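PDB 4RLR: cytochrome c, 1 heme-binding site from Geobacter sulfurreducens, which probably carries electrons by way of a single heme, and is a low-potential cytochrome essential for accepting electrons from an electrode. Local coordinates for residues D8-P11 with I12-R16. Numbering follows the deposited sequence.
Sequences DIKP and IFDVR. With HEM (protoporphyrin IX containing Fe), chain B; ACT (acetate ion), chain G.
On the N-terminal helix 5-16 of this c-type cytochrome, which ends at the heme, Lys10 and Asp14 form an i to i+4 salt bridge, with Lys10 NZ 3.0 Å from Asp14 OD2. The bond uses the syn lone pair of OD2, the one facing OD1. Lys10 runs extended from CG, anti to the backbone N (chi1 167°), and bends only at chi4 (49°), which turns NZ back to the carboxylate; Lys10 CG also lies 3.5 Å from Asp14 OD2, and the two side chains pass each other at a slant. Replacing Lys10 with an alanine would remove the ammonium group and is likely to leave the Asp14 carboxylate without its charged mate and freer to turn. The same two residues are joined through the backbone, Asp14 N donating to Lys10 O, and one residue earlier Phe13 N reaches Ile9 O at 2.8 Å in an almost straight bond (177°). Pro11 has no N-H to give to the preceding turn, and the helix is kinked there. Ile12 extends back along the helix, its CD1 3.3 Å from Asp8 O, while its side chain also touches Asn98 of helix 92-106; Ile9 packs on Val101 and Trp105 of the same helix. Phe13 is buried on the heme side: its ring touches Ala18 and the axial ligand His21, and heme CMB approaches it obliquely. At the helix end Arg16 belongs to the heme pocket, its O 3.5 Å from heme CAB. Arg16 NE donates to His87 O and makes a weak bond to OXT of an acetate that probably came from the crystallisation solution; Arg16 NH2 donates to the same acetate OXT at 2.9 Å, near the guanidinium plane.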
ATOM      1  N   ASP A   8      12.052   6.059  -4.732  1.00 25.10           N
ATOM      2  CA  ASP A   8      10.829   6.199  -5.514  1.00 27.00           C
ATOM      3  C   ASP A   8       9.501   6.110  -4.737  1.00 25.88           C
ATOM      4  O   ASP A   8       8.535   6.807  -5.066  1.00 26.76           O
ATOM      5  CB  ASP A   8      10.831   5.146  -6.603  1.00 24.76           C
ATOM      6  CG  ASP A   8      12.163   5.090  -7.366  1.00 30.63           C
ATOM      7  OD1 ASP A   8      12.411   5.986  -8.180  1.00 30.23           O
ATOM      8  OD2 ASP A   8      12.974   4.166  -7.140  1.00 30.68           O
ATOM      9  N   ILE A   9       9.403   5.219  -3.761  1.00 23.93           N
ATOM     10  CA  ILE A   9       8.128   5.052  -3.069  1.00 24.23           C
ATOM     11  C   ILE A   9       7.948   6.094  -1.968  1.00 21.87           C
ATOM     12  O   ILE A   9       6.920   6.746  -1.907  1.00 21.96           O
ATOM     13  CB  ILE A   9       7.975   3.626  -2.533  1.00 22.58           C
ATOM     14  CG1 ILE A   9       7.869   2.655  -3.709  1.00 22.39           C
ATOM     15  CG2 ILE A   9       6.752   3.483  -1.609  1.00 21.70           C
ATOM     16  CD1 ILE A   9       6.725   2.922  -4.690  1.00 21.90           C
ATOM     17  N   LYS A  10       8.950   6.264  -1.121  1.00 21.51           N
ATOM     18  CA  LYS A  10       8.784   7.132   0.042  1.00 24.35           C
ATOM     19  C   LYS A  10       8.435   8.598  -0.333  1.00 22.59           C
ATOM     20  O   LYS A  10       7.560   9.197   0.275  1.00 20.68           O
ATOM     21  CB  LYS A  10      10.018   7.044   0.936  1.00 22.42           C
ATOM     22  CG  LYS A  10      10.131   8.092   1.990  1.00 27.60           C
ATOM     23  CD  LYS A  10      11.396   7.860   2.815  1.00 28.83           C
ATOM     24  CE  LYS A  10      11.584   8.935   3.884  1.00 36.32           C
ATOM     25  NZ  LYS A  10      10.328   9.158   4.692  1.00 29.86           N
ATOM     26  N   PRO A  11       9.108   9.162  -1.348  1.00 24.79           N
ATOM     27  CA  PRO A  11       8.709  10.495  -1.801  1.00 26.87           C
ATOM     28  C   PRO A  11       7.202  10.588  -2.147  1.00 25.52           C
ATOM     29  O   PRO A  11       6.560  11.534  -1.705  1.00 25.14           O
ATOM     30  CB  PRO A  11       9.572  10.704  -3.048  1.00 29.98           C
ATOM     31  CG  PRO A  11      10.757   9.872  -2.824  1.00 27.11           C
ATOM     32  CD  PRO A  11      10.229   8.637  -2.139  1.00 26.31           C
ATOM     33  N   ILE A  12       6.656   9.600  -2.869  1.00 24.08           N
ATOM     34  CA  ILE A  12       5.231   9.582  -3.193  1.00 25.39           C
ATOM     35  C   ILE A  12       4.404   9.411  -1.923  1.00 23.07           C
ATOM     36  O   ILE A  12       3.485  10.179  -1.663  1.00 23.92           O
ATOM     37  CB  ILE A  12       4.861   8.434  -4.193  1.00 22.35           C
ATOM     38  CG1 ILE A  12       5.583   8.645  -5.528  1.00 26.87           C
ATOM     39  CG2 ILE A  12       3.372   8.383  -4.425  1.00 21.71           C
ATOM     40  CD1 ILE A  12       5.551   7.459  -6.432  1.00 27.78           C
ATOM     41  N   PHE A  13       4.741   8.392  -1.138  1.00 22.67           N
ATOM     42  CA  PHE A  13       3.986   8.090   0.058  1.00 21.03           C
ATOM     43  C   PHE A  13       3.924   9.287   0.993  1.00 22.01           C
ATOM     44  O   PHE A  13       2.863   9.585   1.534  1.00 20.95           O
ATOM     45  CB  PHE A  13       4.574   6.881   0.795  1.00 22.55           C
ATOM     46  CG  PHE A  13       3.706   6.408   1.907  1.00 21.39           C
ATOM     47  CD1 PHE A  13       3.809   6.979   3.168  1.00 22.30           C
ATOM     48  CD2 PHE A  13       2.747   5.443   1.680  1.00 19.49           C
ATOM     49  CE1 PHE A  13       2.982   6.576   4.203  1.00 20.58           C
ATOM     50  CE2 PHE A  13       1.904   5.028   2.708  1.00 22.64           C
ATOM     51  CZ  PHE A  13       2.024   5.618   3.979  1.00 21.47           C
ATOM     52  N   ASP A  14       5.056   9.961   1.208  1.00 20.88           N
ATOM     53  CA  ASP A  14       5.085  11.126   2.106  1.00 21.97           C
ATOM     54  C   ASP A  14       4.108  12.228   1.722  1.00 20.37           C
ATOM     55  O   ASP A  14       3.585  12.911   2.588  1.00 22.61           O
ATOM     56  CB  ASP A  14       6.504  11.697   2.228  1.00 25.15           C
ATOM     57  CG  ASP A  14       7.414  10.800   3.084  1.00 28.30           C
ATOM     58  OD1 ASP A  14       6.869   9.890   3.740  1.00 27.76           O
ATOM     59  OD2 ASP A  14       8.646  11.009   3.127  1.00 31.98           O
ATOM     60  N   VAL A  15       3.881  12.413   0.428  1.00 22.87           N
ATOM     61  CA  VAL A  15       2.924  13.386  -0.057  1.00 23.49           C
ATOM     62  C   VAL A  15       1.504  12.827  -0.007  1.00 19.74           C
ATOM     63  O   VAL A  15       0.619  13.426   0.588  1.00 22.10           O
ATOM     64  CB  VAL A  15       3.211  13.821  -1.534  1.00 21.07           C
ATOM     65  CG1 VAL A  15       2.075  14.682  -2.081  1.00 23.99           C
ATOM     66  CG2 VAL A  15       4.479  14.587  -1.637  1.00 21.74           C
ATOM     67  N   ARG A  16       1.305  11.687  -0.645  1.00 19.04           N
ATOM     68  CA  ARG A  16      -0.036  11.237  -0.998  1.00 21.85           C
ATOM     69  C   ARG A  16      -0.755  10.347   0.014  1.00 20.66           C
ATOM     70  O   ARG A  16      -1.968  10.140  -0.123  1.00 19.75           O
ATOM     71  CB  ARG A  16       0.035  10.532  -2.352  1.00 22.96           C
ATOM     72  CG  ARG A  16       0.699  11.414  -3.416  1.00 23.99           C
ATOM     73  CD  ARG A  16       0.089  11.232  -4.772  1.00 27.14           C
ATOM     74  NE  ARG A  16      -1.096  12.076  -4.982  1.00 29.05           N
ATOM     75  CZ  ARG A  16      -1.066  13.339  -5.427  1.00 27.64           C
ATOM     76  NH1 ARG A  16       0.077  13.955  -5.714  1.00 25.85           N
ATOM     77  NH2 ARG A  16      -2.197  13.988  -5.590  1.00 28.50           N
TER
HETATM   78  CHA HEM B 201      -6.627   1.810   4.468  1.00 20.02           C
HETATM   79  CHB HEM B 201      -2.875   2.386   1.479  1.00 16.52           C
HETATM   80  CHC HEM B 201      -3.979   7.076   1.333  1.00 19.56           C
HETATM   81  CHD HEM B 201      -7.302   6.610   4.744  1.00 18.80           C
HETATM   82  C1A HEM B 201      -5.578   1.573   3.603  1.00 18.97           C
HETATM   83  C2A HEM B 201      -5.108   0.263   3.248  1.00 17.72           C
HETATM   84  C3A HEM B 201      -4.071   0.408   2.423  1.00 19.71           C
HETATM   85  C4A HEM B 201      -3.857   1.816   2.229  1.00 17.63           C
HETATM   86  CMA HEM B 201      -3.216  -0.698   1.791  1.00 20.25           C
HETATM   87  CAA HEM B 201      -5.737  -1.044   3.758  1.00 20.91           C
HETATM   88  CBA HEM B 201      -5.116  -1.563   5.054  1.00 19.09           C
HETATM   89  CGA HEM B 201      -5.731  -2.926   5.330  1.00 22.62           C
HETATM   90  O1A HEM B 201      -5.306  -3.947   4.750  1.00 21.30           O
HETATM   91  O2A HEM B 201      -6.669  -2.990   6.134  1.00 20.02           O
HETATM   92  C1B HEM B 201      -2.849   3.729   1.191  1.00 18.17           C
HETATM   93  C2B HEM B 201      -1.947   4.343   0.273  1.00 16.63           C
HETATM   94  C3B HEM B 201      -2.248   5.639   0.216  1.00 17.85           C
HETATM   95  C4B HEM B 201      -3.363   5.864   1.103  1.00 20.09           C
HETATM   96  CMB HEM B 201      -0.850   3.539  -0.422  1.00 17.28           C
HETATM   97  CAB HEM B 201      -1.598   6.732  -0.636  1.00 19.30           C
HETATM   98  CBB HEM B 201      -1.431   6.465  -1.957  1.00 19.36           C
HETATM   99  C1C HEM B 201      -4.935   7.347   2.269  1.00 19.68           C
HETATM  100  C2C HEM B 201      -5.442   8.671   2.535  1.00 19.79           C
HETATM  101  C3C HEM B 201      -6.363   8.561   3.507  1.00 20.13           C
HETATM  102  C4C HEM B 201      -6.471   7.151   3.823  1.00 18.46           C
HETATM  103  CMC HEM B 201      -4.904   9.943   1.839  1.00 22.76           C
HETATM  104  CAC HEM B 201      -7.253   9.651   4.172  1.00 21.53           C
HETATM  105  CBC HEM B 201      -7.698  10.717   3.472  1.00 23.42           C
HETATM  106  C1D HEM B 201      -7.389   5.274   5.013  1.00 18.99           C
HETATM  107  C2D HEM B 201      -8.243   4.733   6.035  1.00 21.22           C
HETATM  108  C3D HEM B 201      -8.036   3.226   5.961  1.00 20.58           C
HETATM  109  C4D HEM B 201      -7.081   3.026   4.892  1.00 18.00           C
HETATM  110  CMD HEM B 201      -9.143   5.548   6.997  1.00 23.50           C
HETATM  111  CAD HEM B 201      -8.698   2.150   6.830  1.00 22.38           C
HETATM  112  CBD HEM B 201     -10.136   1.912   6.387  1.00 21.53           C
HETATM  113  CGD HEM B 201     -10.097   1.184   5.067  1.00 21.33           C
HETATM  114  O1D HEM B 201      -9.653   0.016   4.977  1.00 22.87           O
HETATM  115  O2D HEM B 201     -10.519   1.795   4.076  1.00 23.80           O
HETATM  116  NA  HEM B 201      -4.814   2.508   2.945  1.00 16.00           N
HETATM  117  NB  HEM B 201      -3.716   4.674   1.668  1.00 17.07           N
HETATM  118  NC  HEM B 201      -5.609   6.435   3.055  1.00 17.77           N
HETATM  119  ND  HEM B 201      -6.723   4.250   4.357  1.00 20.18           N
HETATM  120 FE   HEM B 201      -5.127   4.488   2.985  1.00 18.04          FE
HETATM  121  C   ACT G 206      -5.337  12.850  -3.982  1.00 25.35           C
HETATM  122  O   ACT G 206      -6.073  12.575  -3.000  1.00 23.23           O
HETATM  123  OXT ACT G 206      -4.096  12.667  -3.875  1.00 26.13           O
HETATM  124  CH3 ACT G 206      -5.902  13.389  -5.264  1.00 26.99           C